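Local coordinates for protein gingipain R2 Pro-Domain (Porphyromonas gingivalis, PDB 4IEF) that is the propeptide of an arginine-specific cysteine protease, which probably keeps the enzyme latent by binding to its catalytic domain until activation, at residues A[136-148]-A[192-206]. Numbering follows the deposited sequence.
With CA (calcium ion), chain K.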
ATOM      1  N   SER A 136     -14.143   3.910 -15.921  1.00 30.63           N
ATOM      2  CA  SER A 136     -14.086   4.743 -14.726  1.00 29.37           C
ATOM      3  C   SER A 136     -13.358   6.048 -15.097  1.00 34.25           C
ATOM      4  O   SER A 136     -12.823   6.141 -16.202  1.00 34.81           O
ATOM      5  CB  SER A 136     -13.405   4.003 -13.577  1.00 32.10           C
ATOM      6  OG  SER A 136     -14.262   3.000 -13.053  1.00 38.16           O
ATOM      7  N   ASP A 137     -13.367   7.062 -14.211  1.00 30.67           N
ATOM      8  CA  ASP A 137     -12.730   8.358 -14.463  1.00 30.87           C
ATOM      9  C   ASP A 137     -11.222   8.215 -14.720  1.00 34.53           C
ATOM     10  O   ASP A 137     -10.561   7.466 -14.000  1.00 34.30           O
ATOM     11  CB  ASP A 137     -12.975   9.318 -13.286  1.00 32.65           C
ATOM     12  CG  ASP A 137     -14.405   9.818 -13.174  1.00 45.05           C
ATOM     13  OD1 ASP A 137     -15.101   9.868 -14.208  1.00 49.03           O
ATOM     14  OD2 ASP A 137     -14.810  10.203 -12.064  1.00 51.55           O
ATOM     15  N   PRO A 138     -10.665   8.900 -15.749  1.00 30.50           N
ATOM     16  CA  PRO A 138      -9.219   8.761 -16.027  1.00 29.99           C
ATOM     17  C   PRO A 138      -8.341   9.328 -14.916  1.00 32.79           C
ATOM     18  O   PRO A 138      -8.717  10.291 -14.242  1.00 31.66           O
ATOM     19  CB  PRO A 138      -9.018   9.537 -17.328  1.00 32.81           C
ATOM     20  CG  PRO A 138     -10.173  10.480 -17.391  1.00 37.62           C
ATOM     21  CD  PRO A 138     -11.321   9.810 -16.712  1.00 32.47           C
ATOM     22  N   PHE A 139      -7.176   8.707 -14.722  1.00 28.68           N
ATOM     23  CA  PHE A 139      -6.232   9.104 -13.685  1.00 28.23           C
ATOM     24  C   PHE A 139      -4.828   9.236 -14.253  1.00 32.91           C
ATOM     25  O   PHE A 139      -4.549   8.719 -15.333  1.00 32.65           O
ATOM     26  CB  PHE A 139      -6.252   8.078 -12.529  1.00 28.84           C
ATOM     27  CG  PHE A 139      -5.815   6.672 -12.878  1.00 29.98           C
ATOM     28  CD1 PHE A 139      -4.486   6.289 -12.753  1.00 33.51           C
ATOM     29  CD2 PHE A 139      -6.745   5.712 -13.273  1.00 31.12           C
ATOM     30  CE1 PHE A 139      -4.087   4.979 -13.052  1.00 34.68           C
ATOM     31  CE2 PHE A 139      -6.344   4.403 -13.573  1.00 33.72           C
ATOM     32  CZ  PHE A 139      -5.019   4.046 -13.462  1.00 32.70           C
ATOM     33  N   ILE A 140      -3.934   9.899 -13.511  1.00 30.00           N
ATOM     34  CA  ILE A 140      -2.537   9.998 -13.890  1.00 30.37           C
ATOM     35  C   ILE A 140      -1.714   9.355 -12.774  1.00 34.41           C
ATOM     36  O   ILE A 140      -1.836   9.735 -11.605  1.00 32.60           O
ATOM     37  CB  ILE A 140      -2.068  11.442 -14.243  1.00 34.70           C
ATOM     38  CG1 ILE A 140      -2.859  12.003 -15.472  1.00 35.89           C
ATOM     39  CG2 ILE A 140      -0.548  11.464 -14.512  1.00 35.90           C
ATOM     40  CD1 ILE A 140      -2.889  13.538 -15.597  1.00 45.40           C
ATOM     41  N   LEU A 141      -0.912   8.345 -13.141  1.00 32.17           N
ATOM     42  CA  LEU A 141       0.010   7.671 -12.241  1.00 32.19           C
ATOM     43  C   LEU A 141       1.408   8.041 -12.706  1.00 37.01           C
ATOM     44  O   LEU A 141       1.943   7.426 -13.628  1.00 36.76           O
ATOM     45  CB  LEU A 141      -0.227   6.141 -12.182  1.00 31.90           C
ATOM     46  CG  LEU A 141       0.749   5.306 -11.325  1.00 36.86           C
ATOM     47  CD1 LEU A 141       0.804   5.803  -9.878  1.00 36.78           C
ATOM     48  CD2 LEU A 141       0.389   3.833 -11.380  1.00 39.62           C
ATOM     49  N   ARG A 142       1.957   9.113 -12.098  1.00 34.64           N
ATOM     50  CA  ARG A 142       3.267   9.709 -12.372  1.00 35.21           C
ATOM     51  C   ARG A 142       3.349  10.200 -13.838  1.00 40.59           C
ATOM     52  O   ARG A 142       2.889  11.306 -14.118  1.00 40.90           O
ATOM     53  CB  ARG A 142       4.422   8.759 -11.991  1.00 32.86           C
ATOM     54  CG  ARG A 142       5.751   9.476 -11.858  1.00 40.47           C
ATOM     55  CD  ARG A 142       6.707   8.791 -10.924  1.00 46.79           C
ATOM     56  NE  ARG A 142       7.825   9.677 -10.602  1.00 49.39           N
ATOM     57  CZ  ARG A 142       8.123  10.120  -9.384  1.00 54.65           C
ATOM     58  NH1 ARG A 142       7.414   9.723  -8.332  1.00 34.81           N
ATOM     59  NH2 ARG A 142       9.150  10.934  -9.202  1.00 43.88           N
ATOM     60  N   ASP A 143       3.904   9.388 -14.757  1.00 38.55           N
ATOM     61  CA  ASP A 143       4.076   9.764 -16.163  1.00 40.13           C
ATOM     62  C   ASP A 143       3.107   9.025 -17.104  1.00 43.02           C
ATOM     63  O   ASP A 143       3.195   9.205 -18.321  1.00 43.66           O
ATOM     64  CB  ASP A 143       5.534   9.506 -16.607  1.00 43.39           C
ATOM     65  CG  ASP A 143       6.576  10.289 -15.829  1.00 54.38           C
ATOM     66  OD1 ASP A 143       7.456   9.651 -15.210  1.00 54.96           O
ATOM     67  OD2 ASP A 143       6.518  11.534 -15.848  1.00 61.72           O
ATOM     68  N   VAL A 144       2.181   8.212 -16.553  1.00 37.41           N
ATOM     69  CA  VAL A 144       1.245   7.441 -17.380  1.00 36.40           C
ATOM     70  C   VAL A 144      -0.214   7.794 -17.032  1.00 38.62           C
ATOM     71  O   VAL A 144      -0.597   7.772 -15.858  1.00 36.61           O
ATOM     72  CB  VAL A 144       1.494   5.903 -17.284  1.00 39.24           C
ATOM     73  CG1 VAL A 144       0.520   5.135 -18.178  1.00 38.80           C
ATOM     74  CG2 VAL A 144       2.932   5.542 -17.655  1.00 39.98           C
ATOM     75  N   ARG A 145      -1.018   8.115 -18.069  1.00 34.94           N
ATOM     76  CA  ARG A 145      -2.449   8.380 -17.934  1.00 33.48           C
ATOM     77  C   ARG A 145      -3.147   7.035 -18.040  1.00 35.53           C
ATOM     78  O   ARG A 145      -2.935   6.302 -19.006  1.00 35.91           O
ATOM     79  CB  ARG A 145      -2.965   9.398 -18.982  1.00 32.59           C
ATOM     80  CG  ARG A 145      -4.407   9.871 -18.721  1.00 33.40           C
ATOM     81  CD  ARG A 145      -4.784  11.059 -19.578  1.00 34.12           C
ATOM     82  NE  ARG A 145      -6.205  11.416 -19.483  1.00 38.32           N
ATOM     83  CZ  ARG A 145      -7.140  11.054 -20.360  1.00 48.73           C
ATOM     84  NH1 ARG A 145      -6.829  10.280 -21.393  1.00 33.79           N
ATOM     85  NH2 ARG A 145      -8.393  11.451 -20.203  1.00 38.71           N
ATOM     86  N   GLY A 146      -3.906   6.690 -17.012  1.00 29.93           N
ATOM     87  CA  GLY A 146      -4.617   5.422 -16.947  1.00 28.97           C
ATOM     88  C   GLY A 146      -6.119   5.567 -16.870  1.00 31.99           C
ATOM     89  O   GLY A 146      -6.640   6.644 -16.548  1.00 32.06           O
ATOM     90  N   GLN A 147      -6.821   4.470 -17.173  1.00 27.33           N
ATOM     91  CA  GLN A 147      -8.276   4.388 -17.104  1.00 26.36           C
ATOM     92  C   GLN A 147      -8.691   2.935 -16.853  1.00 29.86           C
ATOM     93  O   GLN A 147      -8.122   2.011 -17.442  1.00 29.26           O
ATOM     94  CB  GLN A 147      -8.949   4.962 -18.362  1.00 27.87           C
ATOM     95  CG  GLN A 147     -10.375   5.433 -18.077  1.00 33.77           C
ATOM     96  CD  GLN A 147     -10.961   6.358 -19.109  1.00 49.28           C
ATOM     97  OE1 GLN A 147     -10.344   6.684 -20.120  1.00 48.32           O
ATOM     98  NE2 GLN A 147     -12.183   6.809 -18.869  1.00 40.06           N
ATOM     99  N   VAL A 148      -9.676   2.745 -15.964  1.00 26.35           N
ATOM    100  CA  VAL A 148     -10.167   1.417 -15.599  1.00 26.30           C
ATOM    101  C   VAL A 148     -11.390   1.052 -16.444  1.00 31.39           C
ATOM    102  O   VAL A 148     -12.341   1.832 -16.531  1.00 31.07           O
ATOM    103  CB  VAL A 148     -10.465   1.315 -14.079  1.00 29.37           C
ATOM    104  CG1 VAL A 148     -11.054  -0.049 -13.712  1.00 28.51           C
ATOM    105  CG2 VAL A 148      -9.210   1.597 -13.253  1.00 29.16           C
ATOM    106  N   PHE A 192      13.960   9.460 -14.715  1.00 59.07           N
ATOM    107  CA  PHE A 192      13.571   8.548 -13.637  1.00 56.99           C
ATOM    108  C   PHE A 192      12.912   7.291 -14.227  1.00 58.38           C
ATOM    109  O   PHE A 192      12.029   7.403 -15.085  1.00 57.65           O
ATOM    110  CB  PHE A 192      12.642   9.267 -12.640  1.00 57.60           C
ATOM    111  CG  PHE A 192      12.127   8.434 -11.488  1.00 57.70           C
ATOM    112  CD1 PHE A 192      12.977   8.028 -10.464  1.00 60.77           C
ATOM    113  CD2 PHE A 192      10.784   8.096 -11.402  1.00 58.46           C
ATOM    114  CE1 PHE A 192      12.498   7.268  -9.394  1.00 60.55           C
ATOM    115  CE2 PHE A 192      10.304   7.348 -10.325  1.00 60.12           C
ATOM    116  CZ  PHE A 192      11.164   6.937  -9.329  1.00 58.46           C
ATOM    117  N   THR A 193      13.355   6.099 -13.768  1.00 53.16           N
ATOM    118  CA  THR A 193      12.901   4.794 -14.269  1.00 51.83           C
ATOM    119  C   THR A 193      12.258   3.897 -13.172  1.00 52.52           C
ATOM    120  O   THR A 193      11.802   2.797 -13.482  1.00 51.13           O
ATOM    121  CB  THR A 193      14.100   4.074 -14.952  1.00 60.70           C
ATOM    122  OG1 THR A 193      13.638   2.918 -15.650  1.00 62.05           O
ATOM    123  CG2 THR A 193      15.218   3.694 -13.977  1.00 58.09           C
ATOM    124  N   GLY A 194      12.222   4.381 -11.932  1.00 47.46           N
ATOM    125  CA  GLY A 194      11.722   3.651 -10.771  1.00 45.92           C
ATOM    126  C   GLY A 194      10.276   3.194 -10.777  1.00 48.69           C
ATOM    127  O   GLY A 194       9.938   2.253 -10.053  1.00 48.12           O
ATOM    128  N   PHE A 195       9.408   3.845 -11.569  1.00 44.26           N
ATOM    129  CA  PHE A 195       7.984   3.500 -11.629  1.00 42.67           C
ATOM    130  C   PHE A 195       7.633   2.537 -12.775  1.00 47.78           C
ATOM    131  O   PHE A 195       6.463   2.175 -12.905  1.00 47.70           O
ATOM    132  CB  PHE A 195       7.134   4.776 -11.737  1.00 43.86           C
ATOM    133  CG  PHE A 195       6.557   5.251 -10.423  1.00 44.54           C
ATOM    134  CD1 PHE A 195       5.183   5.271 -10.217  1.00 46.45           C
ATOM    135  CD2 PHE A 195       7.387   5.689  -9.393  1.00 47.13           C
ATOM    136  CE1 PHE A 195       4.650   5.715  -9.004  1.00 46.76           C
ATOM    137  CE2 PHE A 195       6.854   6.147  -8.189  1.00 49.34           C
ATOM    138  CZ  PHE A 195       5.489   6.144  -7.997  1.00 46.42           C
ATOM    139  N   GLU A 196       8.631   2.097 -13.575  1.00 46.17           N
ATOM    140  CA  GLU A 196       8.429   1.182 -14.709  1.00 46.32           C
ATOM    141  C   GLU A 196       7.774  -0.129 -14.285  1.00 48.62           C
ATOM    142  O   GLU A 196       6.817  -0.555 -14.930  1.00 47.43           O
ATOM    143  CB  GLU A 196       9.746   0.895 -15.445  1.00 49.55           C
ATOM    144  CG  GLU A 196      10.279   2.051 -16.280  1.00 64.17           C
ATOM    145  CD  GLU A 196       9.364   2.553 -17.376  1.00 90.43           C
ATOM    146  OE1 GLU A 196       9.506   2.080 -18.526  1.00 87.97           O
ATOM    147  OE2 GLU A 196       8.520   3.434 -17.096  1.00 86.80           O
ATOM    148  N   ASP A 197       8.247  -0.739 -13.179  1.00 45.37           N
ATOM    149  CA  ASP A 197       7.692  -1.990 -12.661  1.00 45.14           C
ATOM    150  C   ASP A 197       6.298  -1.786 -12.045  1.00 46.07           C
ATOM    151  O   ASP A 197       5.507  -2.733 -12.013  1.00 44.99           O
ATOM    152  CB  ASP A 197       8.633  -2.631 -11.640  1.00 48.49           C
ATOM    153  CG  ASP A 197       8.604  -4.141 -11.716  1.00 63.10           C
ATOM    154  OD1 ASP A 197       9.275  -4.704 -12.612  1.00 66.41           O
ATOM    155  OD2 ASP A 197       7.895  -4.760 -10.899  1.00 66.54           O
ATOM    156  N   ILE A 198       5.997  -0.557 -11.572  1.00 40.88           N
ATOM    157  CA  ILE A 198       4.684  -0.202 -11.022  1.00 38.96           C
ATOM    158  C   ILE A 198       3.686  -0.166 -12.194  1.00 41.70           C
ATOM    159  O   ILE A 198       2.606  -0.745 -12.084  1.00 39.48           O
ATOM    160  CB  ILE A 198       4.743   1.137 -10.218  1.00 41.13           C
ATOM    161  CG1 ILE A 198       5.499   0.940  -8.886  1.00 41.49           C
ATOM    162  CG2 ILE A 198       3.346   1.737  -9.979  1.00 40.36           C
ATOM    163  CD1 ILE A 198       6.094   2.192  -8.299  1.00 47.99           C
ATOM    164  N   TYR A 199       4.078   0.470 -13.326  1.00 39.23           N
ATOM    165  CA  TYR A 199       3.255   0.571 -14.533  1.00 38.86           C
ATOM    166  C   TYR A 199       2.918  -0.811 -15.097  1.00 43.62           C
ATOM    167  O   TYR A 199       1.785  -1.037 -15.528  1.00 42.10           O
ATOM    168  CB  TYR A 199       3.960   1.397 -15.625  1.00 40.59           C
ATOM    169  CG  TYR A 199       4.350   2.817 -15.272  1.00 41.41           C
ATOM    170  CD1 TYR A 199       5.506   3.389 -15.793  1.00 44.60           C
ATOM    171  CD2 TYR A 199       3.520   3.618 -14.490  1.00 40.74           C
ATOM    172  CE1 TYR A 199       5.857   4.704 -15.500  1.00 45.22           C
ATOM    173  CE2 TYR A 199       3.867   4.931 -14.180  1.00 41.78           C
ATOM    174  CZ  TYR A 199       5.030   5.475 -14.700  1.00 50.91           C
ATOM    175  OH  TYR A 199       5.373   6.774 -14.428  1.00 52.87           O
ATOM    176  N   LYS A 200       3.908  -1.731 -15.083  1.00 42.19           N
ATOM    177  CA  LYS A 200       3.780  -3.101 -15.586  1.00 42.60           C
ATOM    178  C   LYS A 200       2.767  -3.910 -14.773  1.00 45.72           C
ATOM    179  O   LYS A 200       2.019  -4.699 -15.351  1.00 45.77           O
ATOM    180  CB  LYS A 200       5.143  -3.812 -15.581  1.00 46.50           C
ATOM    181  CG  LYS A 200       6.098  -3.325 -16.658  1.00 60.12           C
ATOM    182  CD  LYS A 200       7.401  -4.113 -16.663  1.00 70.91           C
ATOM    183  CE  LYS A 200       8.385  -3.597 -17.692  1.00 82.34           C
ATOM    184  NZ  LYS A 200       8.001  -3.949 -19.089  1.00 89.96           N
ATOM    185  N   SER A 201       2.735  -3.702 -13.442  1.00 41.26           N
ATOM    186  CA  SER A 201       1.834  -4.409 -12.530  1.00 40.07           C
ATOM    187  C   SER A 201       0.440  -3.777 -12.466  1.00 43.22           C
ATOM    188  O   SER A 201      -0.529  -4.502 -12.263  1.00 44.27           O
ATOM    189  CB  SER A 201       2.434  -4.482 -11.130  1.00 43.62           C
ATOM    190  OG  SER A 201       2.727  -3.194 -10.618  1.00 56.77           O
ATOM    191  N   VAL A 202       0.331  -2.445 -12.615  1.00 38.20           N
ATOM    192  CA  VAL A 202      -0.953  -1.739 -12.570  1.00 36.57           C
ATOM    193  C   VAL A 202      -1.685  -1.912 -13.918  1.00 40.17           C
ATOM    194  O   VAL A 202      -2.847  -2.309 -13.922  1.00 39.00           O
ATOM    195  CB  VAL A 202      -0.780  -0.239 -12.171  1.00 40.12           C
ATOM    196  CG1 VAL A 202      -2.031   0.583 -12.468  1.00 39.30           C
ATOM    197  CG2 VAL A 202      -0.397  -0.098 -10.703  1.00 39.51           C
ATOM    198  N   PHE A 203      -1.011  -1.614 -15.045  1.00 38.23           N
ATOM    199  CA  PHE A 203      -1.608  -1.674 -16.380  1.00 38.11           C
ATOM    200  C   PHE A 203      -1.316  -3.009 -17.065  1.00 44.71           C
ATOM    201  O   PHE A 203      -0.156  -3.408 -17.180  1.00 45.59           O
ATOM    202  CB  PHE A 203      -1.128  -0.494 -17.247  1.00 39.83           C
ATOM    203  CG  PHE A 203      -1.212   0.856 -16.570  1.00 40.20           C
ATOM    204  CD1 PHE A 203      -0.060   1.542 -16.208  1.00 43.18           C
ATOM    205  CD2 PHE A 203      -2.445   1.424 -16.257  1.00 40.33           C
ATOM    206  CE1 PHE A 203      -0.136   2.779 -15.563  1.00 43.29           C
ATOM    207  CE2 PHE A 203      -2.521   2.670 -15.629  1.00 42.82           C
ATOM    208  CZ  PHE A 203      -1.366   3.342 -15.290  1.00 41.48           C
ATOM    209  N   MET A 204      -2.380  -3.697 -17.519  1.00 42.05           N
ATOM    210  CA  MET A 204      -2.254  -4.996 -18.189  1.00 42.93           C
ATOM    211  C   MET A 204      -1.808  -4.854 -19.671  1.00 48.08           C
ATOM    212  O   MET A 204      -1.459  -5.857 -20.294  1.00 48.71           O
ATOM    213  CB  MET A 204      -3.551  -5.838 -18.067  1.00 44.68           C
ATOM    214  CG  MET A 204      -4.792  -5.258 -18.755  1.00 47.59           C
ATOM    215  SD  MET A 204      -6.289  -6.286 -18.531  1.00 50.45           S
ATOM    216  CE  MET A 204      -5.878  -7.715 -19.534  1.00 47.75           C
ATOM    217  N   ASN A 205      -1.759  -3.614 -20.201  1.00 44.77           N
ATOM    218  CA  ASN A 205      -1.355  -3.336 -21.580  1.00 46.11           C
ATOM    219  C   ASN A 205      -0.029  -2.539 -21.671  1.00 54.79           C
ATOM    220  O   ASN A 205       0.373  -2.171 -22.781  1.00 55.96           O
ATOM    221  CB  ASN A 205      -2.474  -2.562 -22.303  1.00 43.53           C
ATOM    222  CG  ASN A 205      -2.657  -1.143 -21.822  1.00 56.15           C
ATOM    223  OD1 ASN A 205      -2.671  -0.860 -20.620  1.00 50.66           O
ATOM    224  ND2 ASN A 205      -2.767  -0.213 -22.752  1.00 44.17           N
ATOM    225  N   TYR A 206       0.653  -2.296 -20.528  1.00 54.23           N
ATOM    226  CA  TYR A 206       1.891  -1.506 -20.477  1.00 56.31           C
ATOM    227  C   TYR A 206       3.071  -2.181 -21.198  1.00 65.04           C
ATOM    228  O   TYR A 206       3.713  -1.524 -22.026  1.00 65.96           O
ATOM    229  CB  TYR A 206       2.289  -1.148 -19.031  1.00 56.93           C
ATOM    230  CG  TYR A 206       3.432  -0.153 -18.966  1.00 59.46           C
ATOM    231  CD1 TYR A 206       3.229   1.194 -19.256  1.00 61.34           C
ATOM    232  CD2 TYR A 206       4.725  -0.567 -18.657  1.00 60.92           C
ATOM    233  CE1 TYR A 206       4.283   2.106 -19.233  1.00 62.94           C
ATOM    234  CE2 TYR A 206       5.786   0.337 -18.629  1.00 62.63           C
ATOM    235  CZ  TYR A 206       5.559   1.673 -18.914  1.00 69.97           C
ATOM    236  OH  TYR A 206       6.600   2.570 -18.888  1.00 71.40           O
TER
HETATM  237 CA    CA K 702      -1.801  11.102  -9.501  1.00 27.98          CA
HETATM  238  O   HOH W   1      -2.996  12.626  -7.801  1.00 26.87           O
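The backbone N-H of D143 donates to Y199 OH (N to OH 3.0 Å, N-H...O angle 158°). Two CH-pi contacts follow. V144 CG2 stands over one face of the Y199 ring, 3.5 Å from its centroid and 6° off the normal, while F195 O lies against the opposite face; R142, its chain extended, places CD over the F195 face, 3.6 Å from the centroid.

This is a beta-hairpin laid against a short C-terminal helix. Strands 139-141 and 144-148, paired antiparallel by backbone hydrogen bonds (F139 with G146, L141 with V144), are joined by a type II' turn from L141 to V144, and helix 196-202 runs at 139° to strand 139-141.

Among the purely apolar contacts, V144 CG1 meets F203 CE1 at 3.6 Å. L141 CD2 packs on I198 CG2 at 3.9 Å and approaches V202 tip to tip, whereas CD1 lies at the edge of F195. F139 and F203 meet rim to rim, their planes nearly parallel.

Charged groups form the last set. F192 CE2 lies over one face of the R142 guanidinium, toward its rim, with the two planes inclined; the guanidinium's strongest polar partner is backbone of the partner protein's chain. Calcium, bound by I140 O at 2.5 Å, also joins this hairpin to that chain.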